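Acetamidase (Bacillus halodurans, PDB 2II1) probably hydrolyses carbon-nitrogen bonds of linear amides other than peptides, and binds calcium ions. Local coordinates at residues A[89-94]-A[193-198]; A[71-76]-A[207-212]; A[223-228]-A[284-289]. One frame throughout, in Å; residues are numbered along the deposited sequence.

Interaction 1. Residues A[89-94]-A[193-198]. With CA (calcium ion), chain F.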
ATOM      1  N   VAL A  89      12.897  20.318   4.842  1.00 15.71           N
ATOM      2  CA  VAL A  89      11.875  21.022   5.642  1.00 17.43           C
ATOM      3  C   VAL A  89      10.543  20.225   5.634  1.00 17.21           C
ATOM      4  O   VAL A  89      10.119  19.654   4.602  1.00 13.06           O
ATOM      5  CB  VAL A  89      11.612  22.492   5.138  1.00 19.21           C
ATOM      6  CG1 VAL A  89      10.576  23.205   5.995  1.00 15.44           C
ATOM      7  CG2 VAL A  89      12.895  23.323   5.110  1.00 24.64           C
HETATM    8  N   MSE A  90       9.925  20.154   6.809  1.00 16.04           N
HETATM    9  CA  MSE A  90       8.584  19.629   6.954  1.00 15.17           C
HETATM   10  C   MSE A  90       7.718  20.620   7.732  1.00 15.77           C
HETATM   11  O   MSE A  90       8.203  21.350   8.618  1.00 10.23           O
HETATM   12  CB  MSE A  90       8.580  18.282   7.692  1.00 17.66           C
HETATM   13  CG  MSE A  90       9.301  17.147   6.978  1.00  6.80           C
HETATM   14 SE   MSE A  90       8.991  15.394   7.830  0.75 21.11          SE
HETATM   15  CE  MSE A  90       7.298  15.067   7.042  1.00 13.18           C
ATOM     16  N   THR A  91       6.432  20.600   7.379  1.00 15.96           N
ATOM     17  CA  THR A  91       5.398  21.380   8.010  1.00 17.23           C
ATOM     18  C   THR A  91       4.217  20.476   8.473  1.00 18.58           C
ATOM     19  O   THR A  91       3.642  19.721   7.676  1.00 16.34           O
ATOM     20  CB  THR A  91       4.866  22.486   7.038  1.00 17.83           C
ATOM     21  OG1 THR A  91       4.125  21.881   5.975  1.00 21.34           O
ATOM     22  CG2 THR A  91       5.997  23.302   6.459  1.00  8.47           C
ATOM     23  N   ALA A  92       3.895  20.552   9.769  1.00 18.54           N
ATOM     24  CA  ALA A  92       2.660  19.988  10.332  1.00 19.65           C
ATOM     25  C   ALA A  92       1.653  21.125  10.543  1.00 19.40           C
ATOM     26  O   ALA A  92       1.947  22.051  11.298  1.00 17.30           O
ATOM     27  CB  ALA A  92       2.944  19.280  11.667  1.00 18.83           C
ATOM     28  N   ALA A  93       0.487  21.040   9.878  1.00 19.96           N
ATOM     29  CA  ALA A  93      -0.584  22.073   9.935  1.00 20.74           C
ATOM     30  C   ALA A  93      -1.934  21.466  10.305  1.00 19.35           C
ATOM     31  O   ALA A  93      -2.454  20.646   9.550  1.00 21.07           O
ATOM     32  CB  ALA A  93      -0.714  22.796   8.589  1.00 19.28           C
ATOM     33  N   PRO A  94      -2.502  21.861  11.455  1.00 18.68           N
ATOM     34  CA  PRO A  94      -3.894  21.539  11.773  1.00 17.90           C
ATOM     35  C   PRO A  94      -4.807  21.866  10.586  1.00 19.03           C
ATOM     36  O   PRO A  94      -4.581  22.865   9.902  1.00 19.24           O
ATOM     37  CB  PRO A  94      -4.176  22.442  12.967  1.00 16.93           C
ATOM     38  CG  PRO A  94      -2.876  22.578  13.620  1.00 15.90           C
ATOM     39  CD  PRO A  94      -1.869  22.617  12.549  1.00 18.82           C
ATOM     40  N   LEU A 193       1.243  13.138   6.608  1.00 11.57           N
ATOM     41  CA  LEU A 193       1.202  14.437   7.289  1.00 13.14           C
ATOM     42  C   LEU A 193       0.769  15.560   6.326  1.00 14.36           C
ATOM     43  O   LEU A 193       0.068  16.481   6.747  1.00 17.43           O
ATOM     44  CB  LEU A 193       2.554  14.754   7.945  1.00  8.59           C
ATOM     45  CG  LEU A 193       2.730  16.038   8.767  1.00  9.38           C
ATOM     46  CD1 LEU A 193       1.881  15.968   9.970  1.00  9.60           C
ATOM     47  CD2 LEU A 193       4.160  16.275   9.165  1.00 10.66           C
ATOM     48  N   ILE A 194       1.163  15.436   5.052  1.00 17.13           N
ATOM     49  CA  ILE A 194       0.976  16.438   3.949  1.00 16.53           C
ATOM     50  C   ILE A 194       2.278  16.628   3.141  1.00 14.11           C
ATOM     51  O   ILE A 194       2.267  17.042   1.990  1.00 14.36           O
ATOM     52  CB  ILE A 194       0.419  17.851   4.411  1.00 18.84           C
ATOM     53  CG1 ILE A 194      -0.139  18.654   3.215  1.00 21.88           C
ATOM     54  CG2 ILE A 194       1.484  18.644   5.216  1.00 15.08           C
ATOM     55  CD1 ILE A 194      -1.567  18.259   2.793  1.00 15.66           C
ATOM     56  N   CYS A 195       3.414  16.290   3.720  1.00 16.14           N
ATOM     57  CA  CYS A 195       4.656  16.534   3.025  1.00 13.82           C
ATOM     58  C   CYS A 195       5.653  15.406   3.272  1.00 12.49           C
ATOM     59  O   CYS A 195       5.486  14.599   4.205  1.00 13.39           O
ATOM     60  CB  CYS A 195       5.210  17.871   3.521  1.00 15.15           C
ATOM     61  SG  CYS A 195       5.557  17.943   5.296  1.00 18.27           S
ATOM     62  N   GLY A 196       6.659  15.341   2.412  1.00 11.75           N
ATOM     63  CA  GLY A 196       7.828  14.519   2.651  1.00 12.04           C
ATOM     64  C   GLY A 196       8.837  15.429   3.307  1.00  9.47           C
ATOM     65  O   GLY A 196       8.496  16.514   3.766  1.00  6.81           O
ATOM     66  N   VAL A 197      10.092  15.002   3.368  1.00 11.07           N
ATOM     67  CA  VAL A 197      11.123  15.928   3.772  1.00 10.00           C
ATOM     68  C   VAL A 197      11.366  16.753   2.508  1.00 12.66           C
ATOM     69  O   VAL A 197      11.968  16.263   1.574  1.00 12.92           O
ATOM     70  CB  VAL A 197      12.419  15.219   4.238  1.00 10.13           C
ATOM     71  CG1 VAL A 197      13.471  16.246   4.642  1.00 10.32           C
ATOM     72  CG2 VAL A 197      12.098  14.272   5.394  1.00  9.94           C
ATOM     73  N   GLU A 198      10.865  17.979   2.479  1.00 11.50           N
ATOM     74  CA  GLU A 198      10.882  18.817   1.263  1.00 12.71           C
ATOM     75  C   GLU A 198      12.260  19.438   1.064  1.00 12.57           C
ATOM     76  O   GLU A 198      12.809  20.033   2.001  1.00 14.43           O
ATOM     77  CB  GLU A 198       9.859  19.930   1.373  1.00 10.18           C
ATOM     78  CG  GLU A 198       8.455  19.455   1.716  1.00 13.30           C
ATOM     79  CD  GLU A 198       7.823  18.662   0.592  1.00 14.65           C
ATOM     80  OE1 GLU A 198       8.225  18.809  -0.587  1.00 19.59           O
ATOM     81  OE2 GLU A 198       6.930  17.862   0.878  1.00 13.89           O
TER
HETATM   82 CA    CA F 401       6.738  17.737  -1.489  1.00 13.37          CA
HETATM   83  O   HOH W   1      -0.476  18.860   8.479  1.00 13.34           O
HETATM   84  O   HOH W   2       4.932  16.964  -1.325  1.00 22.75           O
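A single antiparallel hydrogen-bonded bridge joins Val89 to Glu198, their CA atoms 5.0 Å apart, and from there the loop 193-197 draws away from the strand. Val89 N reaches Glu198 O along a lone pair at 2.9 Å, whereas Glu198 N meets Val89 O at 2.8 Å from above the carbonyl plane. Where the backbones separate, a thiol takes over. With chi1 of 60°, SG of Cys195 sits between its own backbone N and carbonyl carbon and accepts Thr91 N at 3.5 Å in a fairly straight bond (162°). The neighbouring Thr91 O is buried by the contact and has no polar partner; methyl CG2 of Ile194 lies against it.

Apolar side chains close the remaining gap. Met90, a selenomethionine, bends at chi3 (81°), leaving SE beside a methyl of Val197 and bringing CE within 4.0 Å of Leu193 CD2. The other branch of Leu193, CD1, rests on Ala92 CB at 3.9 Å, so the forked side chain serves two strand residues at once. Met263 of the second subunit packs on Met90, Ala92 and Leu193 together; an alanine at Leu193 would lose both branches and would probably loosen this cluster at the dimer interface. A water links Ala93 N to Leu193 O.

At the other end Glu198 bends at chi2 and turns its carboxylate from the strand to chelate a calcium ion, with OE1 at 2.0 Å and OE2 at 2.4 Å from the metal. Gly196 N donates to OE2 from above the carboxylate plane, which restrains the group's rotation. A bidentate glutamate, completed by Asp182, His184 and water, makes this the second calcium site, with the ligand's own backbone paired to strand 87-92, which lies at the edge of a four-stranded sheet within the chain.

Interaction 2. Residues A[71-76]-A[207-212]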
ATOM      1  N   ARG A  71       1.364  13.921 -30.268  1.00 13.38           N
ATOM      2  CA  ARG A  71       0.131  13.397 -29.662  1.00 15.69           C
ATOM      3  C   ARG A  71      -0.016  11.899 -29.876  1.00 15.44           C
ATOM      4  O   ARG A  71       0.056  11.435 -31.010  1.00 15.43           O
ATOM      5  CB  ARG A  71      -1.105  14.066 -30.275  1.00 17.89           C
ATOM      6  CG  ARG A  71      -1.396  15.441 -29.776  1.00 25.22           C
ATOM      7  CD  ARG A  71      -2.328  16.229 -30.705  1.00 35.45           C
ATOM      8  NE  ARG A  71      -2.895  17.389 -30.008  1.00 45.77           N
ATOM      9  CZ  ARG A  71      -2.298  18.578 -29.865  1.00 48.65           C
ATOM     10  NH1 ARG A  71      -1.088  18.826 -30.388  1.00 46.34           N
ATOM     11  NH2 ARG A  71      -2.921  19.541 -29.189  1.00 46.84           N
ATOM     12  N   GLY A  72      -0.238  11.153 -28.795  1.00 14.31           N
ATOM     13  CA  GLY A  72      -0.361   9.681 -28.848  1.00 14.65           C
ATOM     14  C   GLY A  72       0.884   8.880 -28.472  1.00 13.08           C
ATOM     15  O   GLY A  72       0.779   7.698 -28.157  1.00 15.25           O
ATOM     16  N   ASP A  73       2.053   9.519 -28.502  1.00 12.44           N
ATOM     17  CA  ASP A  73       3.320   8.913 -28.067  1.00 13.11           C
ATOM     18  C   ASP A  73       3.323   8.871 -26.532  1.00 13.75           C
ATOM     19  O   ASP A  73       2.407   9.356 -25.879  1.00 14.74           O
ATOM     20  CB  ASP A  73       4.547   9.722 -28.567  1.00 11.35           C
ATOM     21  CG  ASP A  73       4.680   9.752 -30.107  1.00 17.96           C
ATOM     22  OD1 ASP A  73       3.844   9.171 -30.820  1.00 14.14           O
ATOM     23  OD2 ASP A  73       5.625  10.390 -30.622  1.00 17.07           O
HETATM   24  N   MSE A  74       4.361   8.271 -25.981  1.00 15.92           N
HETATM   25  CA  MSE A  74       4.665   8.397 -24.574  1.00 16.70           C
HETATM   26  C   MSE A  74       6.116   8.777 -24.392  1.00 15.96           C
HETATM   27  O   MSE A  74       6.940   8.600 -25.314  1.00 15.06           O
HETATM   28  CB  MSE A  74       4.294   7.122 -23.789  1.00 17.44           C
HETATM   29  CG  MSE A  74       4.695   5.798 -24.366  1.00 17.57           C
HETATM   30 SE   MSE A  74       4.532   4.367 -22.984  0.75 20.96          SE
HETATM   31  CE  MSE A  74       5.992   3.192 -23.632  1.00 17.14           C
ATOM     32  N   LEU A  75       6.432   9.366 -23.239  1.00 14.55           N
ATOM     33  CA  LEU A  75       7.832   9.592 -22.904  1.00 11.76           C
ATOM     34  C   LEU A  75       8.287   8.447 -22.050  1.00 12.69           C
ATOM     35  O   LEU A  75       7.547   7.987 -21.159  1.00 12.28           O
ATOM     36  CB  LEU A  75       8.037  10.890 -22.141  1.00 12.59           C
ATOM     37  CG  LEU A  75       7.831  12.192 -22.911  1.00 15.40           C
ATOM     38  CD1 LEU A  75       8.128  13.320 -21.975  1.00  7.09           C
ATOM     39  CD2 LEU A  75       8.703  12.283 -24.175  1.00 13.44           C
ATOM     40  N   GLU A  76       9.495   7.986 -22.336  1.00 11.03           N
ATOM     41  CA  GLU A  76      10.204   7.028 -21.505  1.00 13.98           C
ATOM     42  C   GLU A  76      11.344   7.770 -20.805  1.00 12.21           C
ATOM     43  O   GLU A  76      12.281   8.221 -21.445  1.00 11.38           O
ATOM     44  CB  GLU A  76      10.738   5.878 -22.352  1.00 15.18           C
ATOM     45  CG  GLU A  76      11.576   4.893 -21.566  1.00 21.25           C
ATOM     46  CD  GLU A  76      12.191   3.839 -22.439  1.00 18.74           C
ATOM     47  OE1 GLU A  76      13.202   4.137 -23.092  1.00 31.67           O
ATOM     48  OE2 GLU A  76      11.668   2.722 -22.473  1.00 20.25           O
ATOM     49  N   VAL A 207      15.598  11.323 -21.667  1.00 11.68           N
ATOM     50  CA  VAL A 207      14.239  11.347 -22.173  0.50 13.25           C
ATOM     51  C   VAL A 207      14.141  10.678 -23.554  1.00 13.85           C
ATOM     52  O   VAL A 207      14.804  11.118 -24.515  1.00 12.16           O
ATOM     53  CB  VAL A 207      13.655  12.793 -22.169  0.50 12.75           C
ATOM     54  CG1 VAL A 207      14.576  13.772 -22.900  0.50 11.45           C
ATOM     55  CG2 VAL A 207      12.249  12.802 -22.759  0.50 16.04           C
ATOM     56  N   ASN A 208      13.325   9.612 -23.646  1.00 12.99           N
ATOM     57  CA  ASN A 208      13.092   8.922 -24.919  1.00 12.90           C
ATOM     58  C   ASN A 208      11.658   9.073 -25.358  1.00 15.52           C
ATOM     59  O   ASN A 208      10.745   9.129 -24.533  1.00 13.81           O
ATOM     60  CB  ASN A 208      13.444   7.435 -24.848  1.00 15.57           C
ATOM     61  CG  ASN A 208      14.871   7.197 -24.450  1.00 22.19           C
ATOM     62  OD1 ASN A 208      15.785   7.858 -24.931  1.00 26.23           O
ATOM     63  ND2 ASN A 208      15.075   6.245 -23.556  1.00 32.15           N
ATOM     64  N   VAL A 209      11.467   9.177 -26.674  1.00 15.16           N
ATOM     65  CA  VAL A 209      10.133   9.261 -27.257  1.00 14.13           C
ATOM     66  C   VAL A 209       9.796   7.861 -27.722  1.00 14.89           C
ATOM     67  O   VAL A 209      10.621   7.201 -28.376  1.00 13.74           O
ATOM     68  CB  VAL A 209      10.065  10.246 -28.417  1.00 14.54           C
ATOM     69  CG1 VAL A 209       8.709  10.129 -29.138  1.00 16.21           C
ATOM     70  CG2 VAL A 209      10.282  11.647 -27.920  1.00 11.60           C
ATOM     71  N   LYS A 210       8.627   7.381 -27.305  1.00 12.92           N
ATOM     72  CA  LYS A 210       8.132   6.080 -27.716  1.00 13.34           C
ATOM     73  C   LYS A 210       6.873   6.327 -28.526  1.00 13.86           C
ATOM     74  O   LYS A 210       5.970   7.027 -28.084  1.00 10.98           O
ATOM     75  CB  LYS A 210       7.853   5.148 -26.525  1.00 15.10           C
ATOM     76  CG  LYS A 210       9.083   4.738 -25.724  1.00 14.73           C
ATOM     77  CD  LYS A 210      10.057   3.880 -26.532  1.00 17.65           C
ATOM     78  CE  LYS A 210      11.490   4.385 -26.395  1.00 24.24           C
ATOM     79  NZ  LYS A 210      12.287   4.269 -27.669  1.00 32.93           N
ATOM     80  N   LYS A 211       6.830   5.744 -29.720  1.00 14.16           N
ATOM     81  CA  LYS A 211       5.786   6.028 -30.674  1.00 18.56           C
ATOM     82  C   LYS A 211       4.536   5.195 -30.474  1.00 21.84           C
ATOM     83  O   LYS A 211       3.480   5.551 -30.994  1.00 26.19           O
ATOM     84  CB  LYS A 211       6.339   5.893 -32.095  1.00 19.51           C
ATOM     85  CG  LYS A 211       7.313   7.011 -32.405  1.00 20.03           C
ATOM     86  CD  LYS A 211       6.540   8.259 -32.809  1.00 26.98           C
ATOM     87  CE  LYS A 211       7.345   9.544 -32.716  1.00 29.04           C
ATOM     88  NZ  LYS A 211       6.443  10.722 -32.930  1.00 24.03           N
ATOM     89  N   GLU A 212       4.630   4.107 -29.718  1.00 22.48           N
ATOM     90  CA  GLU A 212       3.446   3.353 -29.383  1.00 24.69           C
ATOM     91  C   GLU A 212       3.237   3.370 -27.889  1.00 24.56           C
ATOM     92  O   GLU A 212       4.134   3.023 -27.110  1.00 22.38           O
ATOM     93  CB  GLU A 212       3.505   1.909 -29.876  1.00 25.87           C
ATOM     94  CG  GLU A 212       2.096   1.350 -30.182  1.00 33.26           C
ATOM     95  CD  GLU A 212       1.922  -0.104 -29.785  1.00 39.91           C
ATOM     96  OE1 GLU A 212       2.785  -0.929 -30.164  1.00 48.70           O
ATOM     97  OE2 GLU A 212       0.917  -0.417 -29.096  1.00 38.69           O
TER
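Two flat groups, the carboxylate of Glu76 and the amide of Asn208, stand side by side on one face of the sheet, their planes turned 72° apart. Asn208 ND2 donates a hydrogen bond to Glu76 OE1, 2.9 Å away, although the position of ND2 is less certain than most. Glu76 can reach this place because its chain is extended, CG anti to the backbone N (chi1 176°). Across the Glu76 tip runs Lys210, whose CE comes within 3.7 Å of OE1; its charged NZ stays farther off, so the attraction is probably only a general electrostatic one. The third flat group, the carboxylate of Asp73, lies beyond the strand ends. Lys211 runs alongside it, CD resting against both oxygens, and forms a very short salt bridge from NZ to Asp73 OD2, an atom whose place is unsure. Val209 CG1 also touches OD2, which further receives Arg70 N, while Lys211 NZ is shared with Gly68 O.

Beneath these groups is a regular antiparallel ladder of the large mixed sheet, with the strand directions 144° apart. Met74 and Lys210 form one hydrogen-bonded pair, each N reaching the other's O at 2.9 Å; Glu76 and Asn208 form the next, both N-to-O bonds 2.8 Å. Between them Leu75 and Val209 are a non-hydrogen-bonded pair, where Leu75 CA makes a CH...O contact with Asn208 O.

Leu75 and Val209 occupy the opposite face from Glu76 and Asn208. Leu75 CD2 touches Val207 CG2 at 3.9 Å and Val209 CG2 at 4.1 Å, and Val66 of strand 60-67 packs on all three, which suits their branched apolar shapes. Before the strand, Gly72 adopts backbone angles at which a CB would be jammed against the carbonyl O of Arg71.

Interaction 3. Residues A[223-228]-A[284-289]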
ATOM      1  N   ASP A 223      14.088  -1.645 -11.047  1.00 13.41           N
ATOM      2  CA  ASP A 223      14.925  -2.808 -11.369  1.00 12.49           C
ATOM      3  C   ASP A 223      14.177  -4.156 -11.237  1.00 10.41           C
ATOM      4  O   ASP A 223      14.631  -5.134 -11.774  1.00  8.27           O
ATOM      5  CB  ASP A 223      16.174  -2.845 -10.469  1.00 17.80           C
ATOM      6  CG  ASP A 223      17.308  -1.937 -10.967  1.00 26.87           C
ATOM      7  OD1 ASP A 223      17.051  -0.955 -11.715  1.00 37.81           O
ATOM      8  OD2 ASP A 223      18.468  -2.205 -10.589  1.00 42.43           O
ATOM      9  N   THR A 224      13.055  -4.226 -10.519  1.00  7.38           N
ATOM     10  CA  THR A 224      12.411  -5.518 -10.238  1.00  7.83           C
ATOM     11  C   THR A 224      10.918  -5.599 -10.548  1.00 10.24           C
ATOM     12  O   THR A 224      10.378  -6.704 -10.686  1.00 12.83           O
ATOM     13  CB  THR A 224      12.580  -5.881  -8.751  1.00  7.57           C
ATOM     14  OG1 THR A 224      12.211  -4.759  -7.951  1.00 16.55           O
ATOM     15  CG2 THR A 224      14.018  -6.250  -8.456  1.00 12.64           C
ATOM     16  N   HIS A 225      10.262  -4.452 -10.636  1.00  7.74           N
ATOM     17  CA  HIS A 225       8.800  -4.379 -10.795  1.00  8.60           C
ATOM     18  C   HIS A 225       8.375  -3.386 -11.847  1.00  9.53           C
ATOM     19  O   HIS A 225       9.103  -2.467 -12.183  1.00  9.86           O
ATOM     20  CB  HIS A 225       8.125  -4.003  -9.485  1.00  7.85           C
ATOM     21  CG  HIS A 225       8.169  -5.084  -8.470  1.00  9.60           C
ATOM     22  ND1 HIS A 225       9.286  -5.313  -7.709  1.00  8.12           N
ATOM     23  CD2 HIS A 225       7.264  -6.025  -8.110  1.00  7.98           C
ATOM     24  CE1 HIS A 225       9.067  -6.341  -6.909  1.00 15.24           C
ATOM     25  NE2 HIS A 225       7.851  -6.792  -7.138  1.00  8.94           N
ATOM     26  N   PHE A 226       7.171  -3.606 -12.352  1.00 10.21           N
ATOM     27  CA  PHE A 226       6.491  -2.669 -13.217  1.00 10.83           C
ATOM     28  C   PHE A 226       5.226  -2.247 -12.459  1.00  9.49           C
ATOM     29  O   PHE A 226       4.619  -3.052 -11.749  1.00  7.94           O
ATOM     30  CB  PHE A 226       6.153  -3.339 -14.559  1.00 13.14           C
ATOM     31  CG  PHE A 226       5.311  -2.491 -15.443  1.00 10.49           C
ATOM     32  CD1 PHE A 226       5.879  -1.459 -16.168  1.00 14.96           C
ATOM     33  CD2 PHE A 226       3.942  -2.673 -15.494  1.00 17.24           C
ATOM     34  CE1 PHE A 226       5.085  -0.636 -16.920  1.00 15.78           C
ATOM     35  CE2 PHE A 226       3.160  -1.859 -16.269  1.00 16.62           C
ATOM     36  CZ  PHE A 226       3.720  -0.855 -16.970  1.00 10.54           C
HETATM   37  N   MSE A 227       4.870  -0.973 -12.549  1.00  7.74           N
HETATM   38  CA  MSE A 227       3.684  -0.483 -11.844  1.00 11.01           C
HETATM   39  C   MSE A 227       2.861   0.450 -12.652  1.00  9.47           C
HETATM   40  O   MSE A 227       3.392   1.350 -13.289  1.00  8.20           O
HETATM   41  CB  MSE A 227       4.091   0.291 -10.599  1.00 11.61           C
HETATM   42  CG  MSE A 227       5.198  -0.355  -9.853  1.00 14.02           C
HETATM   43 SE   MSE A 227       5.522   0.632  -8.224  0.75 21.50          SE
HETATM   44  CE  MSE A 227       7.267  -0.206  -7.869  1.00 13.68           C
ATOM     45  N   THR A 228       1.550   0.258 -12.556  1.00 11.69           N
ATOM     46  CA  THR A 228       0.565   1.177 -13.090  1.00 10.92           C
ATOM     47  C   THR A 228       0.094   2.152 -11.992  1.00  8.83           C
ATOM     48  O   THR A 228      -0.164   1.767 -10.862  1.00 11.56           O
ATOM     49  CB  THR A 228      -0.622   0.434 -13.772  1.00  9.05           C
ATOM     50  OG1 THR A 228      -1.215  -0.520 -12.877  1.00  8.41           O
ATOM     51  CG2 THR A 228      -0.116  -0.293 -15.050  1.00 11.99           C
ATOM     52  N   ARG A 284      -0.908   2.802  -6.733  1.00 11.45           N
ATOM     53  CA  ARG A 284      -0.219   2.034  -7.799  1.00 13.26           C
ATOM     54  C   ARG A 284      -0.341   0.542  -7.626  1.00 13.95           C
ATOM     55  O   ARG A 284      -0.272   0.034  -6.510  1.00 14.13           O
ATOM     56  CB  ARG A 284       1.272   2.413  -7.980  1.00 12.26           C
ATOM     57  CG  ARG A 284       2.164   2.269  -6.780  1.00 15.68           C
ATOM     58  CD  ARG A 284       3.348   3.236  -6.857  1.00 15.83           C
ATOM     59  NE  ARG A 284       4.363   2.894  -5.851  1.00 18.94           N
ATOM     60  CZ  ARG A 284       4.288   3.200  -4.559  1.00 14.12           C
ATOM     61  NH1 ARG A 284       3.260   3.871  -4.082  1.00  7.24           N
ATOM     62  NH2 ARG A 284       5.243   2.821  -3.719  1.00  9.22           N
ATOM     63  N   PHE A 285      -0.528  -0.160  -8.742  1.00 14.63           N
ATOM     64  CA  PHE A 285      -0.463  -1.620  -8.729  1.00 13.86           C
ATOM     65  C   PHE A 285       0.860  -2.058  -9.312  1.00 13.30           C
ATOM     66  O   PHE A 285       1.193  -1.678 -10.445  1.00 12.20           O
ATOM     67  CB  PHE A 285      -1.597  -2.285  -9.526  1.00 10.98           C
ATOM     68  CG  PHE A 285      -1.801  -3.715  -9.132  1.00  8.50           C
ATOM     69  CD1 PHE A 285      -1.008  -4.719  -9.651  1.00  7.60           C
ATOM     70  CD2 PHE A 285      -2.708  -4.028  -8.145  1.00 10.67           C
ATOM     71  CE1 PHE A 285      -1.152  -6.026  -9.207  1.00  5.17           C
ATOM     72  CE2 PHE A 285      -2.872  -5.308  -7.729  1.00  6.82           C
ATOM     73  CZ  PHE A 285      -2.094  -6.323  -8.275  1.00  4.45           C
ATOM     74  N   SER A 286       1.549  -2.925  -8.560  1.00 10.14           N
ATOM     75  CA  SER A 286       2.895  -3.366  -8.857  1.00 11.89           C
ATOM     76  C   SER A 286       2.962  -4.896  -9.048  1.00 12.79           C
ATOM     77  O   SER A 286       2.445  -5.673  -8.212  1.00 11.61           O
ATOM     78  CB  SER A 286       3.827  -2.936  -7.734  1.00 10.60           C
ATOM     79  OG  SER A 286       5.116  -3.463  -7.877  1.00 11.42           O
ATOM     80  N   LEU A 287       3.588  -5.313 -10.155  1.00  8.64           N
ATOM     81  CA  LEU A 287       3.858  -6.724 -10.408  1.00  9.19           C
ATOM     82  C   LEU A 287       5.331  -6.945 -10.849  1.00  8.98           C
ATOM     83  O   LEU A 287       5.858  -6.169 -11.644  1.00  6.02           O
ATOM     84  CB  LEU A 287       2.888  -7.231 -11.462  1.00  8.98           C
ATOM     85  CG  LEU A 287       2.900  -8.719 -11.790  1.00 13.86           C
ATOM     86  CD1 LEU A 287       2.316  -9.605 -10.629  1.00  6.39           C
ATOM     87  CD2 LEU A 287       2.172  -8.936 -13.101  1.00  5.68           C
ATOM     88  N   ALA A 288       5.952  -8.024 -10.352  1.00  9.41           N
ATOM     89  CA  ALA A 288       7.346  -8.379 -10.636  1.00 10.38           C
ATOM     90  C   ALA A 288       7.634  -8.568 -12.132  1.00 11.38           C
ATOM     91  O   ALA A 288       6.862  -9.205 -12.842  1.00 10.90           O
ATOM     92  CB  ALA A 288       7.736  -9.635  -9.873  1.00 10.48           C
ATOM     93  N   LEU A 289       8.748  -8.006 -12.607  1.00 10.75           N
ATOM     94  CA  LEU A 289       9.056  -8.016 -14.055  1.00 10.31           C
ATOM     95  C   LEU A 289       9.281  -9.440 -14.570  1.00  9.71           C
ATOM     96  O   LEU A 289       9.089  -9.725 -15.753  1.00 10.37           O
ATOM     97  CB  LEU A 289      10.300  -7.173 -14.361  1.00 13.55           C
ATOM     98  CG  LEU A 289      10.247  -5.675 -14.065  1.00 12.74           C
ATOM     99  CD1 LEU A 289      11.684  -5.149 -13.997  1.00  4.17           C
ATOM    100  CD2 LEU A 289       9.446  -4.947 -15.101  1.00  9.55           C
TER
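The strongest polar interactions belong to the buried Arg284, whose NH2 forms salt bridges with Asp160 and Asp189. Between the strands, backbone bonds do the work: Phe226 and Leu287 each give N to the other's O at 3.0 Å in nearly straight bonds, and Thr228 and Phe285 do the same, N to O at 2.9 Å, with more bent ones. Past the paired residues, Leu289 N donates to Thr224 O at 2.8 Å from above the carbonyl plane. Thr224 OG1 and His225 ND1 share a hydrogen bond that steadies the imidazole, whose CD2 lies 3.3 Å from Ala288 N.

The result is an antiparallel ladder of two neighbouring strands in the large mixed sheet, their directions 156° apart. Phe226, Thr228, Phe285 and Leu287 share one face, where helices 235-253 and 258-268 cover it; the hydroxyl of Thr228 is satisfied there by Ala242 O.

Met227, a selenomethionine, and Ser286 point to the other face. The extended Met227 chain lies beside Arg284, its SE 3.5 Å from NE at the guanidinium edge and also against CD, so that a soft, polarisable atom lines the end of the aliphatic chain and the start of the charged group. Small Ser286 lets CG of Met227 approach its CB to 3.6 Å. Farther along, Leu289 CD2 packs on Phe226 CB at 3.7 Å.

In the fold
Read from the N terminus, the chain first passes 71-76, then 89-94, on two successive strands. Residues 193-198 return to close interaction 1, and 207-212 soon afterwards close interaction 2, so the loop of interaction 1 is nested within that of interaction 2. Their centres are about 34 Å apart, on opposite sides of the chain's centre: one ties a small four-stranded sheet to a calcium site, the other joins strands of the large mixed sheet. Interaction 3 opens only later, at 223-228, and closes at 284-289 after two helices, in series with both. It belongs to the same sheet as interaction 2, their nearest atoms about 8 Å apart.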